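Local coordinates for protein 5-oxoprolinase subunit C (Escherichia coli, PDB 5DUD) that catalyses, as one subunit of 5-oxoprolinase, the ATP-dependent cleavage of 5-oxoproline to L-glutamate, at residues Ala192-Pro197 with Phe280-Leu285; Ile174-Gly179 with Ala259-Ala264. All blocks are in the same frame, centred on the assembly; numbering follows the deposited sequence.

Interaction 1 (Ala192-Pro197 with Phe280-Leu285); sequences AFWRSP and FVQCSL
Phe193 and Phe280 meet face on in an offset stack, ring centroids 4.3 Å apart and planes 14° from parallel, and this pair is the tightly packed, buried half of the contact. A chi1 of -167° sets CG of Phe193 anti to the backbone N, and the ring beyond it comes to lie against Phe280. Phe193 CZ lies 3.5 Å from CD2 of Phe280, each ring displaced toward the rim of the other. A flat apolar residue suits both places, since two buried rings stack here, with Ile258 and Ala259 against Phe193 and Trp198 and Ile261 against Phe280.

Next along the helix, Trp194 stands between two unlike neighbours. Phe193 CD2 lies over one face of its indole, offset toward the rim, while CB of Gln282 sits on the opposite face, a CH-pi contact 3.8 Å from the centroid of the six-membered ring. CE3 of the indole is 3.8 Å from CB of Phe280. Gln282, extended beyond CG and exposed, forms the looser side: it crosses the indole at about a right angle, with its amide plane 14° from the ring plane. Its OE1 stands over the ring, 3.4 Å from Trp194 NE1, at a poor angle for a hydrogen bond; that N-H is instead bonded to Tyr182. An alanine in place of Trp194 would probably leave the Gln282 methylenes without their aromatic floor and Tyr182 without its indole partner. Within the carboxyltransferase domain (cyclophilin-like clan), aromatic and aliphatic side chains thus hold the end of helix 187-195 to strand 277-282.

Interaction 2 (Ile174-Gly179 with Ala259-Ala264); sequences IRALPG and ACIIEA
Strands 173-178 and 257-261 run antiparallel with Leu177 and Cys260 as a hydrogen-bonded pair, flanked by the non-hydrogen-bonded pairs Ala176-Ile261 and Pro178-Ala259. Leu177 N gives a nearly straight bond of 2.8 Å to Cys260 O, and Cys260 N returns one of the same length to Leu177 O. Beyond them, Ile262 N makes a weak bond of 3.4 Å to Arg175 O as the second segment leaves the strand. Pro178 has no N-H to give, which costs no bond to strand 257-261.

On the face carrying Ala176, Ala259 and Ile261, small and branched residues share the space. Ala176 CB lies 4.1 Å from CB of Ala259, with CG1 of Ile261 close by, and the small Ala176 probably leaves room for Phe280 of strand 277-282. Ile174 and Ile261 meet through their CG2 methyls, each anti to its own backbone N.

Farther along, Ile262 reaches back to Arg175. Its CG1 sits between the backbone N and the carbonyl carbon (chi1 65°), and CD1 comes over one face of the guanidinium, 3.9 Å from Arg175 NE and offset toward the rim. Leu177 CD1 meets Ile262 CG2 at 4.2 Å, and both side chains also touch Ala288 of helix 285-302. Ile262 packs on an acidic side chain, and Cys260 on the backbone, of the other protein's chain. The Arg175 chain bends at chi3, and its NH2 forms a salt bridge with Asp265. Arginine therefore serves twice, lending its flat face to an aliphatic neighbour while its charge is met by Asp265, which is likely to restrain the guanidinium from turning.

Interactions 1 and 2 adjoin in the carboxyltransferase-type domain, their centres about 9 Å apart. Strand 173-178 connects them: one edge pairs with 257-261 in interaction 2, the other with 277-282, where Val281 N probably bonds Ile174 O and Val281 O probably accepts from Ala176 N, both at 2.9 Å. Helix 187-195, which follows 173-178 in the chain, then lies against this three-strand run. Trp194 CH2 packs 3.4 Å from Ala176 O, and Phe193 CE2 comes equally near Ala259 CB, so the aromatic cluster of 192-197 with 280-285 covers small residues of 174-179 with 259-264. Neither contact includes a bound ligand; together they fasten the helix to this part of the sheet.

Interaction 1 (Ala192-Pro197 with Phe280-Leu285)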
# COMPACT_ATOMS: atom_id res chain seq x y z
N ALA A 192 2.35 1.96 -27.71
CA ALA A 192 3.40 1.14 -27.11
C ALA A 192 2.94 0.49 -25.79
O ALA A 192 3.31 -0.65 -25.53
CB ALA A 192 4.65 1.97 -26.86
N PHE A 193 2.11 1.18 -24.99
CA PHE A 193 1.64 0.63 -23.71
C PHE A 193 0.81 -0.65 -23.88
O PHE A 193 0.88 -1.53 -23.03
CB PHE A 193 0.84 1.67 -22.91
CG PHE A 193 0.61 1.25 -21.48
CD1 PHE A 193 1.67 1.20 -20.58
CD2 PHE A 193 -0.64 0.87 -21.03
CE1 PHE A 193 1.48 0.78 -19.27
CE2 PHE A 193 -0.84 0.46 -19.72
CZ PHE A 193 0.22 0.42 -18.84
N TRP A 194 0.05 -0.76 -24.99
CA TRP A 194 -0.79 -1.92 -25.28
C TRP A 194 -0.06 -2.90 -26.20
O TRP A 194 -0.09 -4.10 -25.94
CB TRP A 194 -2.13 -1.48 -25.92
CG TRP A 194 -2.84 -0.38 -25.20
CD1 TRP A 194 -3.13 0.87 -25.68
CD2 TRP A 194 -3.37 -0.42 -23.87
NE1 TRP A 194 -3.78 1.61 -24.72
CE2 TRP A 194 -3.95 0.84 -23.60
CE3 TRP A 194 -3.41 -1.40 -22.87
CZ2 TRP A 194 -4.55 1.14 -22.38
CZ3 TRP A 194 -4.01 -1.11 -21.66
CH2 TRP A 194 -4.58 0.15 -21.42
N ARG A 195 0.58 -2.40 -27.27
CA ARG A 195 1.25 -3.25 -28.25
C ARG A 195 2.59 -3.79 -27.77
O ARG A 195 2.85 -4.98 -27.94
CB ARG A 195 1.46 -2.49 -29.58
N SER A 196 3.45 -2.94 -27.20
CA SER A 196 4.81 -3.33 -26.81
C SER A 196 4.86 -4.15 -25.50
O SER A 196 4.14 -3.82 -24.56
CB SER A 196 5.69 -2.09 -26.65
OG SER A 196 7.05 -2.37 -26.91
N PRO A 197 5.71 -5.20 -25.40
CA PRO A 197 5.80 -5.97 -24.15
C PRO A 197 6.64 -5.25 -23.11
O PRO A 197 7.55 -4.50 -23.47
CB PRO A 197 6.47 -7.26 -24.60
CG PRO A 197 7.37 -6.84 -25.68
CD PRO A 197 6.66 -5.72 -26.40
N PHE A 280 -0.13 -5.63 -21.69
CA PHE A 280 -1.31 -4.91 -21.21
C PHE A 280 -2.41 -4.98 -22.26
O PHE A 280 -2.14 -4.81 -23.45
CB PHE A 280 -0.99 -3.46 -20.86
CG PHE A 280 -0.11 -3.29 -19.64
CD1 PHE A 280 -0.60 -3.57 -18.37
CD2 PHE A 280 1.18 -2.80 -19.75
CE1 PHE A 280 0.21 -3.40 -17.24
CE2 PHE A 280 1.98 -2.62 -18.62
CZ PHE A 280 1.49 -2.93 -17.38
N VAL A 281 -3.65 -5.24 -21.82
CA VAL A 281 -4.83 -5.31 -22.68
C VAL A 281 -5.73 -4.12 -22.36
O VAL A 281 -6.02 -3.88 -21.19
CB VAL A 281 -5.56 -6.67 -22.49
CG1 VAL A 281 -6.93 -6.67 -23.16
CG2 VAL A 281 -4.71 -7.83 -23.00
N GLN A 282 -6.20 -3.39 -23.38
CA GLN A 282 -7.11 -2.25 -23.15
C GLN A 282 -8.50 -2.77 -22.77
O GLN A 282 -9.08 -3.58 -23.50
CB GLN A 282 -7.18 -1.34 -24.38
CG GLN A 282 -7.71 0.06 -24.06
CD GLN A 282 -7.56 1.06 -25.19
OE1 GLN A 282 -6.78 0.87 -26.13
NE2 GLN A 282 -8.30 2.16 -25.11
N CYS A 283 -9.00 -2.33 -21.61
CA CYS A 283 -10.23 -2.80 -21.02
C CYS A 283 -11.33 -1.73 -21.04
O CYS A 283 -11.11 -0.61 -21.49
CB CYS A 283 -9.94 -3.26 -19.59
SG CYS A 283 -11.30 -4.18 -18.81
N SER A 284 -12.51 -2.11 -20.53
CA SER A 284 -13.71 -1.28 -20.41
C SER A 284 -14.28 -1.39 -18.98
O SER A 284 -14.04 -2.37 -18.28
CB SER A 284 -14.75 -1.71 -21.45
OG SER A 284 -16.08 -1.47 -21.03
N LEU A 285 -15.07 -0.39 -18.56
CA LEU A 285 -15.61 -0.34 -17.20
C LEU A 285 -16.59 -1.50 -16.93
O LEU A 285 -16.52 -2.08 -15.85
CB LEU A 285 -16.27 1.02 -16.93
CG LEU A 285 -16.55 1.37 -15.46
CD1 LEU A 285 -15.26 1.53 -14.67
CD2 LEU A 285 -17.38 2.64 -15.36

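Interaction 2 (Ile174-Gly179 with Ala259-Ala264)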
# COMPACT_ATOMS: atom_id res chain seq x y z
N ILE A 174 -2.60 -8.81 -19.00
CA ILE A 174 -3.30 -8.17 -17.88
C ILE A 174 -4.16 -7.01 -18.40
O ILE A 174 -3.65 -6.12 -19.07
CB ILE A 174 -2.23 -7.72 -16.83
CG1 ILE A 174 -1.73 -8.93 -16.01
CG2 ILE A 174 -2.75 -6.62 -15.90
CD1 ILE A 174 -0.25 -9.07 -15.97
N ARG A 175 -5.45 -7.02 -18.06
CA ARG A 175 -6.38 -5.98 -18.48
C ARG A 175 -6.20 -4.70 -17.66
O ARG A 175 -6.39 -4.73 -16.45
CB ARG A 175 -7.83 -6.48 -18.36
CG ARG A 175 -8.20 -7.48 -19.44
CD ARG A 175 -9.55 -8.12 -19.19
NE ARG A 175 -9.51 -9.05 -18.07
CZ ARG A 175 -10.55 -9.74 -17.61
NH1 ARG A 175 -11.75 -9.61 -18.18
NH2 ARG A 175 -10.41 -10.56 -16.57
N ALA A 176 -5.82 -3.59 -18.31
CA ALA A 176 -5.66 -2.30 -17.65
C ALA A 176 -6.61 -1.28 -18.26
O ALA A 176 -6.88 -1.34 -19.46
CB ALA A 176 -4.21 -1.81 -17.74
N LEU A 177 -7.11 -0.35 -17.42
CA LEU A 177 -8.01 0.73 -17.83
C LEU A 177 -7.21 2.03 -17.96
O LEU A 177 -6.44 2.34 -17.06
CB LEU A 177 -9.15 0.92 -16.80
CG LEU A 177 -10.43 0.15 -17.07
CD1 LEU A 177 -11.36 0.20 -15.87
CD2 LEU A 177 -11.17 0.73 -18.27
N PRO A 178 -7.38 2.82 -19.04
CA PRO A 178 -6.59 4.05 -19.18
C PRO A 178 -6.97 5.19 -18.22
O PRO A 178 -8.13 5.32 -17.84
CB PRO A 178 -6.88 4.49 -20.62
CG PRO A 178 -8.20 3.91 -20.95
CD PRO A 178 -8.26 2.61 -20.21
N GLY A 179 -6.05 6.13 -18.09
CA GLY A 179 -6.26 7.43 -17.45
C GLY A 179 -6.10 7.40 -15.96
O GLY A 179 -5.81 6.33 -15.42
N ALA A 259 -2.26 4.26 -16.64
CA ALA A 259 -3.29 3.22 -16.61
C ALA A 259 -3.48 2.64 -15.21
O ALA A 259 -2.68 2.91 -14.31
CB ALA A 259 -2.93 2.11 -17.58
N CYS A 260 -4.56 1.88 -15.02
CA CYS A 260 -4.87 1.23 -13.74
C CYS A 260 -5.31 -0.20 -14.01
O CYS A 260 -6.25 -0.41 -14.77
CB CYS A 260 -5.94 2.00 -12.97
SG CYS A 260 -6.26 1.35 -11.31
N ILE A 261 -4.60 -1.18 -13.43
CA ILE A 261 -4.90 -2.60 -13.58
C ILE A 261 -6.13 -2.95 -12.74
O ILE A 261 -6.26 -2.48 -11.60
CB ILE A 261 -3.66 -3.46 -13.21
CG1 ILE A 261 -2.49 -3.15 -14.16
CG2 ILE A 261 -3.98 -4.96 -13.23
CD1 ILE A 261 -1.20 -3.25 -13.54
N ILE A 262 -7.05 -3.74 -13.31
CA ILE A 262 -8.29 -4.12 -12.64
C ILE A 262 -8.00 -5.15 -11.54
O ILE A 262 -7.10 -5.97 -11.69
CB ILE A 262 -9.38 -4.62 -13.64
CG1 ILE A 262 -9.00 -5.95 -14.37
CG2 ILE A 262 -9.71 -3.51 -14.64
CD1 ILE A 262 -10.11 -6.60 -15.13
N GLU A 263 -8.77 -5.08 -10.44
CA GLU A 263 -8.61 -5.96 -9.28
C GLU A 263 -8.71 -7.47 -9.62
O GLU A 263 -8.05 -8.27 -8.97
CB GLU A 263 -9.66 -5.60 -8.21
CG GLU A 263 -9.46 -6.29 -6.86
CD GLU A 263 -10.30 -5.71 -5.75
OE1 GLU A 263 -11.16 -6.44 -5.21
OE2 GLU A 263 -10.11 -4.51 -5.42
N ALA A 264 -9.49 -7.84 -10.66
CA ALA A 264 -9.62 -9.24 -11.08
C ALA A 264 -8.33 -9.79 -11.71
O ALA A 264 -8.14 -11.00 -11.68
CB ALA A 264 -10.77 -9.37 -12.08